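Local coordinates for putative DNA protection protein (Streptomyces coelicolor, PDB 4CYB) that probably oxidises and stores iron as a twelve-subunit Dps member of the ferritin family, which is thought to help protect DNA, at residues J[7-12]-J[16-21]; J[30-35]-J[84-89]; J[125-130]-J[144-149]; J[47-52]-J[110-115]. One frame throughout, in Å; residues are numbered along the deposited sequence.

In the fold
The four contacts show how a ferritin-type four-helix bundle is pinned at successive levels. Helix 18-48 runs through three of them: contact 1 lies at its start, contact 2 in its middle and contact 4 at its end, so that the centres of contacts 1 and 4 are about 42 Å apart. Contact 3 joins helices 109-136 and 140-164; its centre is about 15 Å from that of contact 2, to which a Lys30-Glu126 salt bridge links it. Contact 1 closes before the others open, while contacts 2 and 4 interleave along the chain. Loops are fastened to helix 18-48 at its start and middle, the chain leaving its end packs on helix 109-136, and contact 3 completes the bundle.

Contact 1 of 4, residues J[7-12]-J[16-21]; sequences GTVKQF and LTMDTR
Arg21, reaching back from the first turn of helix 18-48, shows how one buried guanidinium can fasten the loop that leads into its own helix. Its NH1 donates to Lys10 O at 2.8 Å, nearly along the C=O axis, and NH2 adds a weak second bond to the same oxygen. A bend at chi3 (-74°) also lets NE bond Leu16 O of its own segment at 3.1 Å, an acceptor in the guanidinium plane. The backbone N of Phe12 sits over one face. Val9 completes the tight side, with its CB 3.7 Å from Arg21 NH1.

The other margin is looser. Val9 CG2 merely touches Met18 CG at 3.9 Å, while Met18 and Gln11 are exposed. A water may bridge the carbonyl oxygens of Phe12 and Leu16, but lies doubtfully close to the former. Lys10 points its amine elsewhere, to Glu163 of a neighbouring subunit.

Putting a leucine at Arg21 would probably leave the Lys10 and Leu16 carbonyls without their charged donor and let the loop drift from the helix. Since NH1 also bonds Leu82 O, a single positive charge gathers backbone oxygens from three parts of the chain, which largely fix the loop, Val9 adding apolar packing.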
loop_
_atom_site.group_PDB
_atom_site.type_symbol
_atom_site.label_atom_id
_atom_site.label_comp_id
_atom_site.label_asym_id
_atom_site.label_seq_id
_atom_site.Cartn_x
_atom_site.Cartn_y
_atom_site.Cartn_z
ATOM N N GLY J 7 19.818 8.349 37.189
ATOM C CA GLY J 7 19.802 7.351 38.275
ATOM C C GLY J 7 18.794 7.601 39.391
ATOM O O GLY J 7 18.884 6.959 40.439
ATOM N N THR J 8 17.831 8.508 39.169
ATOM C CA THR J 8 16.670 8.676 40.061
ATOM C C THR J 8 15.360 8.307 39.358
ATOM O O THR J 8 15.321 8.237 38.123
ATOM C CB THR J 8 16.521 10.139 40.536
ATOM O OG1 THR J 8 16.200 10.992 39.431
ATOM C CG2 THR J 8 17.803 10.645 41.230
ATOM N N VAL J 9 14.285 8.123 40.128
ATOM C CA VAL J 9 12.935 8.004 39.551
ATOM C C VAL J 9 12.051 9.101 40.156
ATOM O O VAL J 9 12.271 9.553 41.336
ATOM C CB VAL J 9 12.311 6.599 39.753
ATOM C CG1 VAL J 9 13.077 5.520 39.008
ATOM C CG2 VAL J 9 12.169 6.253 41.257
ATOM N N LYS J 10 11.077 9.581 39.392
ATOM C CA LYS J 10 10.170 10.538 39.975
ATOM C C LYS J 10 8.980 9.845 40.571
ATOM O O LYS J 10 8.781 8.656 40.364
ATOM C CB LYS J 10 9.802 11.723 39.055
ATOM C CG LYS J 10 9.373 11.403 37.636
ATOM C CD LYS J 10 9.154 12.712 36.868
ATOM C CE LYS J 10 8.691 12.434 35.436
ATOM N NZ LYS J 10 7.981 13.604 34.810
ATOM N N GLN J 11 8.201 10.579 41.354
ATOM C CA GLN J 11 6.920 10.057 41.782
ATOM C C GLN J 11 6.137 9.876 40.472
ATOM O O GLN J 11 6.013 10.835 39.680
ATOM C CB GLN J 11 6.197 11.015 42.743
ATOM C CG GLN J 11 4.863 10.427 43.165
ATOM C CD GLN J 11 5.058 8.984 43.647
ATOM O OE1 GLN J 11 5.699 8.750 44.683
ATOM N NE2 GLN J 11 4.564 8.012 42.877
ATOM N N PHE J 12 5.663 8.663 40.219
ATOM C CA PHE J 12 4.949 8.384 38.955
ATOM C C PHE J 12 3.746 7.460 39.181
ATOM O O PHE J 12 3.834 6.490 39.969
ATOM C CB PHE J 12 5.928 7.833 37.885
ATOM C CG PHE J 12 5.790 8.485 36.510
ATOM C CD1 PHE J 12 5.726 9.876 36.366
ATOM C CD2 PHE J 12 5.786 7.701 35.346
ATOM C CE1 PHE J 12 5.629 10.471 35.101
ATOM C CE2 PHE J 12 5.683 8.290 34.070
ATOM C CZ PHE J 12 5.610 9.680 33.955
ATOM N N LEU J 16 3.532 0.955 40.750
ATOM C CA LEU J 16 4.751 0.189 41.119
ATOM C C LEU J 16 5.489 1.022 42.164
ATOM O O LEU J 16 5.577 2.261 42.035
ATOM C CB LEU J 16 5.660 0.019 39.873
ATOM C CG LEU J 16 5.189 -0.945 38.764
ATOM C CD1 LEU J 16 6.158 -0.933 37.599
ATOM C CD2 LEU J 16 5.103 -2.359 39.340
ATOM N N THR J 17 6.026 0.378 43.213
ATOM C CA THR J 17 6.780 1.125 44.244
ATOM C C THR J 17 8.045 1.841 43.695
ATOM O O THR J 17 8.670 1.405 42.718
ATOM C CB THR J 17 7.212 0.212 45.448
ATOM O OG1 THR J 17 8.348 -0.574 45.069
ATOM C CG2 THR J 17 6.123 -0.721 45.898
ATOM N N MET J 18 8.437 2.940 44.336
ATOM C CA MET J 18 9.679 3.609 44.051
ATOM C C MET J 18 10.883 2.640 44.013
ATOM O O MET J 18 11.732 2.763 43.125
ATOM C CB MET J 18 9.889 4.769 45.047
ATOM C CG MET J 18 11.221 5.492 44.965
ATOM S SD MET J 18 11.540 6.628 46.376
ATOM C CE MET J 18 11.297 5.570 47.826
ATOM N N ASP J 19 10.952 1.659 44.934
ATOM C CA ASP J 19 12.106 0.741 44.922
ATOM C C ASP J 19 12.098 -0.148 43.649
ATOM O O ASP J 19 13.153 -0.390 43.050
ATOM C CB ASP J 19 12.050 -0.229 46.112
ATOM C CG ASP J 19 12.514 0.407 47.423
ATOM O OD1 ASP J 19 13.141 1.493 47.403
ATOM O OD2 ASP J 19 12.201 -0.180 48.488
ATOM N N THR J 20 10.918 -0.638 43.306
ATOM C CA THR J 20 10.704 -1.489 42.124
ATOM C C THR J 20 11.060 -0.735 40.862
ATOM O O THR J 20 11.835 -1.233 40.054
ATOM C CB THR J 20 9.282 -2.034 42.046
ATOM O OG1 THR J 20 9.102 -2.917 43.164
ATOM C CG2 THR J 20 9.075 -2.849 40.738
ATOM N N ARG J 21 10.595 0.485 40.754
ATOM C CA ARG J 21 10.918 1.294 39.572
ATOM C C ARG J 21 12.387 1.656 39.445
ATOM O O ARG J 21 12.983 1.547 38.377
ATOM C CB ARG J 21 10.019 2.535 39.562
ATOM C CG ARG J 21 8.556 2.131 39.477
ATOM C CD ARG J 21 7.653 3.325 39.304
ATOM N NE ARG J 21 7.478 4.125 40.521
ATOM C CZ ARG J 21 7.960 5.330 40.738
ATOM N NH1 ARG J 21 8.678 5.956 39.808
ATOM N NH2 ARG J 21 7.691 5.964 41.890
HETATM O O HOH W 1 4.194 4.047 40.443
#

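Contact 2 of 4, residues J[30-35]-J[84-89]; sequences KVLADT and GVAVGD
Just before Leu32, which packs on Val87 across this contact, the carbonyl oxygen of Val31 is gripped twice: by Thr35 N at 2.9 Å and by Thr35 OG1 at 2.8 Å. The two donors reach it from opposite faces of the carbonyl plane, the hydroxyl standing 39° out of it. This turn belongs to helix 18-48 of the ferritin-type four-helix bundle, and the contact is where the loop between helices 54-81 and 90-96 is laid along that helix.

The meeting itself is apolar and wholly buried. Leu32 has CG anti to its own backbone nitrogen (chi1 -166°), which lays the branched end alongside the loop. There it slides past Val87 in the opposite direction, its CG 3.9 Å from Val87 CG1. That methyl also comes within 4.2 Å of Ala33 N, so Val87 rests on the helix backbone as well as on a side chain. Asn29, one turn before Ala33, holds the loop through both ends of its amide, bonding Val85 O and Val87 N.

Farther round the helix, Lys30 NZ forms a salt bridge of 2.7 Å with Asp34 OD2, on the syn lone pair, and a second with Glu126; one ammonium is thus shared by two carboxylates, which probably helps offset the buried charge of Asp34, whose OD1 also bonds Thr97 and Thr98. The iron ligand Asp73 is not far off, its side chain about 8 Å from that of Leu32. On the side facing the loop's earlier part, Leu32 CD2 ends 4.1 Å from Ala86 CB.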
loop_
_atom_site.group_PDB
_atom_site.type_symbol
_atom_site.label_atom_id
_atom_site.label_comp_id
_atom_site.label_asym_id
_atom_site.label_seq_id
_atom_site.Cartn_x
_atom_site.Cartn_y
_atom_site.Cartn_z
ATOM N N LYS J 30 21.315 -0.814 31.857
ATOM C CA LYS J 30 22.472 -1.621 31.472
ATOM C C LYS J 30 22.207 -2.340 30.156
ATOM O O LYS J 30 23.078 -2.356 29.252
ATOM C CB LYS J 30 22.847 -2.631 32.609
ATOM C CG LYS J 30 24.045 -3.536 32.260
ATOM C CD LYS J 30 25.264 -2.738 31.797
ATOM C CE LYS J 30 26.514 -3.615 31.851
ATOM N NZ LYS J 30 26.363 -4.906 31.155
ATOM N N VAL J 31 21.035 -2.929 30.034
ATOM C CA VAL J 31 20.646 -3.594 28.781
ATOM C C VAL J 31 20.704 -2.564 27.649
ATOM O O VAL J 31 21.155 -2.872 26.542
ATOM C CB VAL J 31 19.240 -4.213 28.884
ATOM C CG1 VAL J 31 18.755 -4.696 27.507
ATOM C CG2 VAL J 31 19.300 -5.409 29.865
ATOM N N LEU J 32 20.186 -1.380 27.920
ATOM C CA LEU J 32 20.138 -0.282 26.893
ATOM C C LEU J 32 21.544 0.105 26.455
ATOM O O LEU J 32 21.814 0.209 25.243
ATOM C CB LEU J 32 19.389 0.900 27.500
ATOM C CG LEU J 32 18.900 2.035 26.634
ATOM C CD1 LEU J 32 18.171 1.449 25.414
ATOM C CD2 LEU J 32 18.004 2.897 27.513
ATOM N N ALA J 33 22.462 0.294 27.420
ATOM C CA ALA J 33 23.875 0.617 27.104
ATOM C C ALA J 33 24.499 -0.477 26.248
ATOM O O ALA J 33 25.138 -0.191 25.235
ATOM C CB ALA J 33 24.695 0.878 28.396
ATOM N N ASP J 34 24.341 -1.756 26.625
ATOM C CA ASP J 34 24.887 -2.835 25.820
ATOM C C ASP J 34 24.257 -2.931 24.399
ATOM O O ASP J 34 24.957 -3.189 23.399
ATOM C CB ASP J 34 24.750 -4.177 26.530
ATOM C CG ASP J 34 25.535 -4.235 27.893
ATOM O OD1 ASP J 34 26.573 -3.545 28.048
ATOM O OD2 ASP J 34 25.069 -4.965 28.809
ATOM N N THR J 35 22.966 -2.680 24.342
ATOM C CA THR J 35 22.235 -2.756 23.093
ATOM C C THR J 35 22.628 -1.564 22.197
ATOM O O THR J 35 22.727 -1.722 20.972
ATOM C CB THR J 35 20.722 -2.727 23.332
ATOM O OG1 THR J 35 20.330 -3.881 24.091
ATOM C CG2 THR J 35 19.961 -2.773 21.962
ATOM N N GLY J 84 12.020 7.025 35.314
ATOM C CA GLY J 84 13.501 7.093 35.338
ATOM C C GLY J 84 14.071 7.946 34.198
ATOM O O GLY J 84 13.329 8.719 33.524
ATOM N N VAL J 85 15.379 7.849 34.043
ATOM C CA VAL J 85 16.125 8.566 33.000
ATOM C C VAL J 85 16.892 7.587 32.139
ATOM O O VAL J 85 17.851 6.893 32.616
ATOM C CB VAL J 85 17.057 9.663 33.611
ATOM C CG1 VAL J 85 17.695 10.540 32.484
ATOM C CG2 VAL J 85 16.237 10.522 34.593
ATOM N N ALA J 86 16.490 7.499 30.857
ATOM C CA ALA J 86 17.188 6.582 29.912
ATOM C C ALA J 86 18.592 7.116 29.589
ATOM O O ALA J 86 18.801 8.353 29.441
ATOM C CB ALA J 86 16.364 6.439 28.619
ATOM N N VAL J 87 19.560 6.212 29.450
ATOM C CA VAL J 87 20.910 6.655 29.075
ATOM C C VAL J 87 20.919 7.352 27.692
ATOM O O VAL J 87 20.298 6.852 26.734
ATOM C CB VAL J 87 21.918 5.505 29.125
ATOM C CG1 VAL J 87 21.545 4.371 28.190
ATOM C CG2 VAL J 87 23.321 6.032 28.820
ATOM N N GLY J 88 21.540 8.524 27.621
ATOM C CA GLY J 88 21.402 9.390 26.409
ATOM C C GLY J 88 22.629 9.403 25.516
ATOM O O GLY J 88 22.726 8.652 24.574
ATOM N N ASP J 89 23.557 10.315 25.774
ATOM C CA ASP J 89 24.743 10.492 24.942
ATOM C C ASP J 89 25.627 9.239 24.952
ATOM O O ASP J 89 25.762 8.590 26.017
ATOM C CB ASP J 89 25.519 11.715 25.443
ATOM C CG ASP J 89 26.671 12.107 24.542
ATOM O OD1 ASP J 89 27.754 11.505 24.694
ATOM O OD2 ASP J 89 26.522 13.028 23.687
#

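Contact 3 of 4, residues J[125-130]-J[144-149]; sequences TECHDA and DLLVSE
The flat groups that meet side chains here are backbone carbonyls. A methyl of Leu146 lies over the face of the Ala130 carbonyl, its CD1 3.9 Å from Ala130 C. On the opposing helix, Cys127 SG approaches the peptide oxygen of Leu146, Leu146 O, to 4.2 Å. The two helices, 109-136 and 140-164, are the consecutive, roughly antiparallel pair that closes the ferritin-type four-helix bundle, joined by a short turn at residues 137-139.

Leu146 carries most of the meeting. With CG anti to its carbonyl carbon (chi1 -73°), the chain points at the neighbouring helix, and its two methyls divide the work. CD1 also touches Ala130 CB at 4.0 Å; CD2 lies 4.3 Å from Cys127 SG. Cys127 and Ala130 stand one turn apart, and both are small, which lets the backbones approach so that the CA atoms of Cys127 and Leu146 are 6.3 Å apart. Leu28 of helix 18-48 packs on Leu146 too, so the leucine meets two helices of the bundle.

Away from this greasy seam the flanks are polar. Asp144 and Glu149 both form salt bridges with Arg152 of a neighbouring subunit, and Asp129 pairs with Arg27 in its own chain; the contact therefore sits between the bundle core and the interfaces with neighbouring subunits. Helix 140-164 widens to a pi-type turn at 145-149, and just before it Asp144 O accepts from Ser148 N and also from Ser148 OG, the latter at 2.7 Å from 41° above the carbonyl plane.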
loop_
_atom_site.group_PDB
_atom_site.type_symbol
_atom_site.label_atom_id
_atom_site.label_comp_id
_atom_site.label_asym_id
_atom_site.label_seq_id
_atom_site.Cartn_x
_atom_site.Cartn_y
_atom_site.Cartn_z
ATOM N N THR J 125 22.805 -13.170 28.748
ATOM C CA THR J 125 23.102 -13.527 30.170
ATOM C C THR J 125 22.488 -12.501 31.144
ATOM O O THR J 125 21.791 -12.854 32.103
ATOM C CB THR J 125 24.617 -13.689 30.352
ATOM O OG1 THR J 125 25.054 -14.740 29.475
ATOM C CG2 THR J 125 24.957 -14.063 31.812
ATOM N N GLU J 126 22.684 -11.228 30.837
ATOM C CA GLU J 126 22.106 -10.118 31.604
ATOM C C GLU J 126 20.585 -10.158 31.604
ATOM O O GLU J 126 19.957 -9.903 32.617
ATOM C CB GLU J 126 22.525 -8.780 30.998
ATOM C CG GLU J 126 23.910 -8.345 31.411
ATOM C CD GLU J 126 23.944 -7.333 32.543
ATOM O OE1 GLU J 126 22.883 -7.017 33.202
ATOM O OE2 GLU J 126 25.087 -6.852 32.762
ATOM N N CYS J 127 19.977 -10.428 30.445
ATOM C CA CYS J 127 18.520 -10.497 30.325
ATOM C C CYS J 127 17.874 -11.562 31.158
ATOM O O CYS J 127 16.850 -11.306 31.744
ATOM C CB CYS J 127 18.094 -10.847 28.900
ATOM S SG CYS J 127 17.846 -9.387 27.906
ATOM N N HIS J 128 18.397 -12.779 31.146
ATOM C CA HIS J 128 17.779 -13.843 32.002
ATOM C C HIS J 128 17.764 -13.412 33.462
ATOM O O HIS J 128 16.741 -13.548 34.154
ATOM C CB HIS J 128 18.560 -15.151 31.869
ATOM C CG HIS J 128 18.290 -15.894 30.575
ATOM N ND1 HIS J 128 17.102 -16.483 30.305
ATOM C CD2 HIS J 128 19.096 -16.115 29.476
ATOM C CE1 HIS J 128 17.164 -17.101 29.106
ATOM N NE2 HIS J 128 18.387 -16.887 28.597
ATOM N N ASP J 129 18.901 -12.881 33.919
ATOM C CA ASP J 129 19.028 -12.429 35.316
ATOM C C ASP J 129 18.085 -11.262 35.610
ATOM O O ASP J 129 17.346 -11.283 36.601
ATOM C CB ASP J 129 20.485 -12.051 35.643
ATOM C CG ASP J 129 20.637 -11.549 37.064
ATOM O OD1 ASP J 129 20.466 -12.393 37.963
ATOM O OD2 ASP J 129 20.858 -10.330 37.298
ATOM N N ALA J 130 18.103 -10.220 34.768
ATOM C CA ALA J 130 17.220 -9.053 34.976
ATOM C C ALA J 130 15.751 -9.438 34.881
ATOM O O ALA J 130 14.941 -8.927 35.646
ATOM C CB ALA J 130 17.535 -7.901 34.000
ATOM N N ASP J 144 8.146 -8.828 30.912
ATOM C CA ASP J 144 7.591 -9.215 29.608
ATOM C C ASP J 144 8.395 -8.596 28.468
ATOM O O ASP J 144 8.692 -9.299 27.492
ATOM C CB ASP J 144 6.117 -8.813 29.504
ATOM C CG ASP J 144 5.516 -9.201 28.142
ATOM O OD1 ASP J 144 5.293 -10.414 27.914
ATOM O OD2 ASP J 144 5.337 -8.303 27.291
ATOM N N LEU J 145 8.739 -7.306 28.598
ATOM C CA LEU J 145 9.601 -6.613 27.613
ATOM C C LEU J 145 10.954 -7.332 27.503
ATOM O O LEU J 145 11.425 -7.627 26.425
ATOM C CB LEU J 145 9.770 -5.147 27.977
ATOM C CG LEU J 145 10.903 -4.352 27.298
ATOM C CD1 LEU J 145 10.699 -4.428 25.812
ATOM C CD2 LEU J 145 10.812 -2.925 27.828
ATOM N N LEU J 146 11.564 -7.677 28.628
ATOM C CA LEU J 146 12.871 -8.302 28.544
ATOM C C LEU J 146 12.859 -9.691 27.927
ATOM O O LEU J 146 13.780 -10.034 27.219
ATOM C CB LEU J 146 13.463 -8.412 29.968
ATOM C CG LEU J 146 13.935 -7.069 30.545
ATOM C CD1 LEU J 146 14.163 -7.254 32.047
ATOM C CD2 LEU J 146 15.235 -6.598 29.863
ATOM N N VAL J 147 11.829 -10.462 28.209
ATOM C CA VAL J 147 11.733 -11.802 27.675
ATOM C C VAL J 147 11.214 -11.789 26.235
ATOM O O VAL J 147 11.834 -12.405 25.374
ATOM C CB VAL J 147 10.883 -12.742 28.551
ATOM C CG1 VAL J 147 10.691 -14.104 27.880
ATOM C CG2 VAL J 147 11.544 -12.889 29.947
ATOM N N SER J 148 10.081 -11.131 25.982
ATOM C CA SER J 148 9.407 -11.389 24.700
ATOM C C SER J 148 10.101 -10.618 23.600
ATOM O O SER J 148 10.061 -11.012 22.416
ATOM C CB SER J 148 7.910 -10.995 24.738
ATOM O OG SER J 148 7.867 -9.595 24.890
ATOM N N GLU J 149 10.738 -9.526 23.967
ATOM C CA GLU J 149 11.438 -8.707 22.969
ATOM C C GLU J 149 12.960 -8.820 22.982
ATOM O O GLU J 149 13.536 -9.249 21.977
ATOM C CB GLU J 149 10.979 -7.254 23.091
ATOM C CG GLU J 149 9.459 -7.246 22.932
ATOM C CD GLU J 149 8.839 -5.886 22.875
ATOM O OE1 GLU J 149 9.383 -5.017 22.160
ATOM O OE2 GLU J 149 7.796 -5.696 23.540
#

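Contact 4 of 4, residues J[47-52]-J[110-115]; sequences WLMRGA and PSMLSR
Two methionines meet at an oblique angle here: Met49, doubly bent, and Met112, stretched out. The setting is the end of helix 18-48 in the ferritin-type four-helix bundle, where the chain leaves the helix at Met49 and passes the early turns of helix 109-136.

Met112 is the probe. Its chain runs extended beyond CG, carrying the thioether straight toward segment 47-52 so that the sulfur and terminal methyl face different partners. SD receives Met49 CE at 3.7 Å, while CE lies 3.9 Å from Leu48 CB. Met49, by contrast, bends at chi2 (59°) and chi3 (46°), and this double bend brings its methyl round to the sulfur although its CB does not point that way. The result is a buried contact of methyl on sulfur, with no polar bond between the two segments. Phe54, Leu57 and Leu61 of helix 54-81 pack on Met49, and Val106 touches both Leu48 and Met112.

The region also faces an iron site. Trp47 NE1 bonds the iron ligand Asp73 of a neighbouring subunit, consistent with the inter-subunit ferroxidase site of Dps proteins. Met112 CE approaches Leu48 O to 4.0 Å, but that oxygen takes its main hydrogen bond from Arg50 NE, at 2.9 Å and tilted 23° from the carbonyl plane, with a weak second one from Arg50 NH2.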
loop_
_atom_site.group_PDB
_atom_site.type_symbol
_atom_site.label_atom_id
_atom_site.label_comp_id
_atom_site.label_asym_id
_atom_site.label_seq_id
_atom_site.Cartn_x
_atom_site.Cartn_y
_atom_site.Cartn_z
ATOM N N TRP J 47 28.667 -1.527 7.156
ATOM C CA TRP J 47 29.517 -0.653 6.271
ATOM C C TRP J 47 30.819 -1.256 5.844
ATOM O O TRP J 47 31.196 -1.175 4.679
ATOM C CB TRP J 47 29.831 0.678 6.942
ATOM C CG TRP J 47 28.565 1.440 7.269
ATOM C CD1 TRP J 47 27.442 1.606 6.474
ATOM C CD2 TRP J 47 28.281 2.129 8.516
ATOM N NE1 TRP J 47 26.451 2.323 7.147
ATOM C CE2 TRP J 47 26.922 2.720 8.367
ATOM C CE3 TRP J 47 29.026 2.379 9.696
ATOM C CZ2 TRP J 47 26.320 3.448 9.383
ATOM C CZ3 TRP J 47 28.421 3.145 10.705
ATOM C CH2 TRP J 47 27.100 3.641 10.574
ATOM N N LEU J 48 31.512 -1.903 6.807
ATOM C CA LEU J 48 32.877 -2.373 6.570
ATOM C C LEU J 48 32.960 -3.724 5.908
ATOM O O LEU J 48 34.069 -4.179 5.582
ATOM C CB LEU J 48 33.651 -2.519 7.884
ATOM C CG LEU J 48 33.936 -1.258 8.722
ATOM C CD1 LEU J 48 34.992 -1.493 9.810
ATOM C CD2 LEU J 48 34.076 0.044 7.965
ATOM N N MET J 49 31.824 -4.382 5.733
ATOM C CA MET J 49 31.797 -5.725 5.153
ATOM C C MET J 49 32.492 -5.786 3.788
ATOM O O MET J 49 32.537 -4.780 3.040
ATOM C CB MET J 49 30.333 -6.230 5.061
ATOM C CG MET J 49 30.180 -7.641 4.529
ATOM S SD MET J 49 31.074 -8.881 5.531
ATOM C CE MET J 49 30.588 -8.385 7.199
ATOM N N ARG J 50 33.050 -6.957 3.474
ATOM C CA ARG J 50 33.721 -7.194 2.172
ATOM C C ARG J 50 33.829 -8.696 1.945
ATOM O O ARG J 50 33.616 -9.456 2.872
ATOM C CB ARG J 50 35.110 -6.535 2.140
ATOM C CG ARG J 50 36.046 -6.979 3.284
ATOM C CD ARG J 50 37.088 -5.886 3.593
ATOM N NE ARG J 50 36.449 -4.588 3.889
ATOM C CZ ARG J 50 37.023 -3.377 3.781
ATOM N NH1 ARG J 50 38.297 -3.215 3.388
ATOM N NH2 ARG J 50 36.318 -2.297 4.098
ATOM N N GLY J 51 34.109 -9.125 0.720
ATOM C CA GLY J 51 34.251 -10.532 0.436
ATOM C C GLY J 51 33.133 -11.054 -0.455
ATOM O O GLY J 51 32.178 -10.319 -0.818
ATOM N N ALA J 52 33.210 -12.351 -0.732
ATOM C CA ALA J 52 32.319 -12.993 -1.709
ATOM C C ALA J 52 30.830 -12.976 -1.261
ATOM O O ALA J 52 29.930 -13.207 -2.067
ATOM C CB ALA J 52 32.787 -14.429 -1.948
ATOM N N PRO J 110 35.112 -13.352 9.760
ATOM C CA PRO J 110 34.715 -14.250 10.852
ATOM C C PRO J 110 34.949 -13.640 12.237
ATOM O O PRO J 110 34.219 -13.950 13.153
ATOM C CB PRO J 110 35.571 -15.533 10.637
ATOM C CG PRO J 110 36.670 -15.133 9.696
ATOM C CD PRO J 110 36.155 -13.961 8.888
ATOM N N SER J 111 35.918 -12.739 12.384
ATOM C CA SER J 111 36.062 -12.047 13.685
ATOM C C SER J 111 34.959 -11.052 13.957
ATOM O O SER J 111 34.565 -10.874 15.117
ATOM C CB SER J 111 37.387 -11.294 13.797
ATOM O OG SER J 111 38.419 -12.265 13.694
ATOM N N MET J 112 34.512 -10.373 12.909
ATOM C CA MET J 112 33.371 -9.451 13.093
ATOM C C MET J 112 32.190 -10.289 13.588
ATOM O O MET J 112 31.515 -9.895 14.545
ATOM C CB MET J 112 32.985 -8.767 11.769
ATOM C CG MET J 112 34.057 -7.942 11.082
ATOM S SD MET J 112 33.332 -7.329 9.511
ATOM C CE MET J 112 34.611 -6.122 9.067
ATOM N N LEU J 113 31.910 -11.433 12.926
ATOM C CA LEU J 113 30.737 -12.252 13.287
ATOM C C LEU J 113 30.889 -12.758 14.733
ATOM O O LEU J 113 29.930 -12.754 15.510
ATOM C CB LEU J 113 30.546 -13.443 12.326
ATOM C CG LEU J 113 30.337 -13.021 10.847
ATOM C CD1 LEU J 113 30.024 -14.217 9.973
ATOM C CD2 LEU J 113 29.158 -12.049 10.753
ATOM N N SER J 114 32.085 -13.228 15.072
ATOM C CA SER J 114 32.344 -13.693 16.470
ATOM C C SER J 114 32.118 -12.605 17.527
ATOM O O SER J 114 31.591 -12.909 18.614
ATOM C CB SER J 114 33.781 -14.197 16.575
ATOM O OG SER J 114 33.839 -15.410 15.858
ATOM N N ARG J 115 32.538 -11.368 17.236
ATOM C CA ARG J 115 32.340 -10.246 18.156
ATOM C C ARG J 115 30.839 -9.978 18.379
ATOM O O ARG J 115 30.426 -9.693 19.500
ATOM C CB ARG J 115 33.043 -8.977 17.634
ATOM C CG ARG J 115 32.952 -7.827 18.631
ATOM C CD ARG J 115 33.851 -6.659 18.163
ATOM N NE ARG J 115 35.278 -6.992 18.044
ATOM C CZ ARG J 115 36.150 -7.106 19.066
ATOM N NH1 ARG J 115 35.777 -6.936 20.329
ATOM N NH2 ARG J 115 37.424 -7.407 18.810
#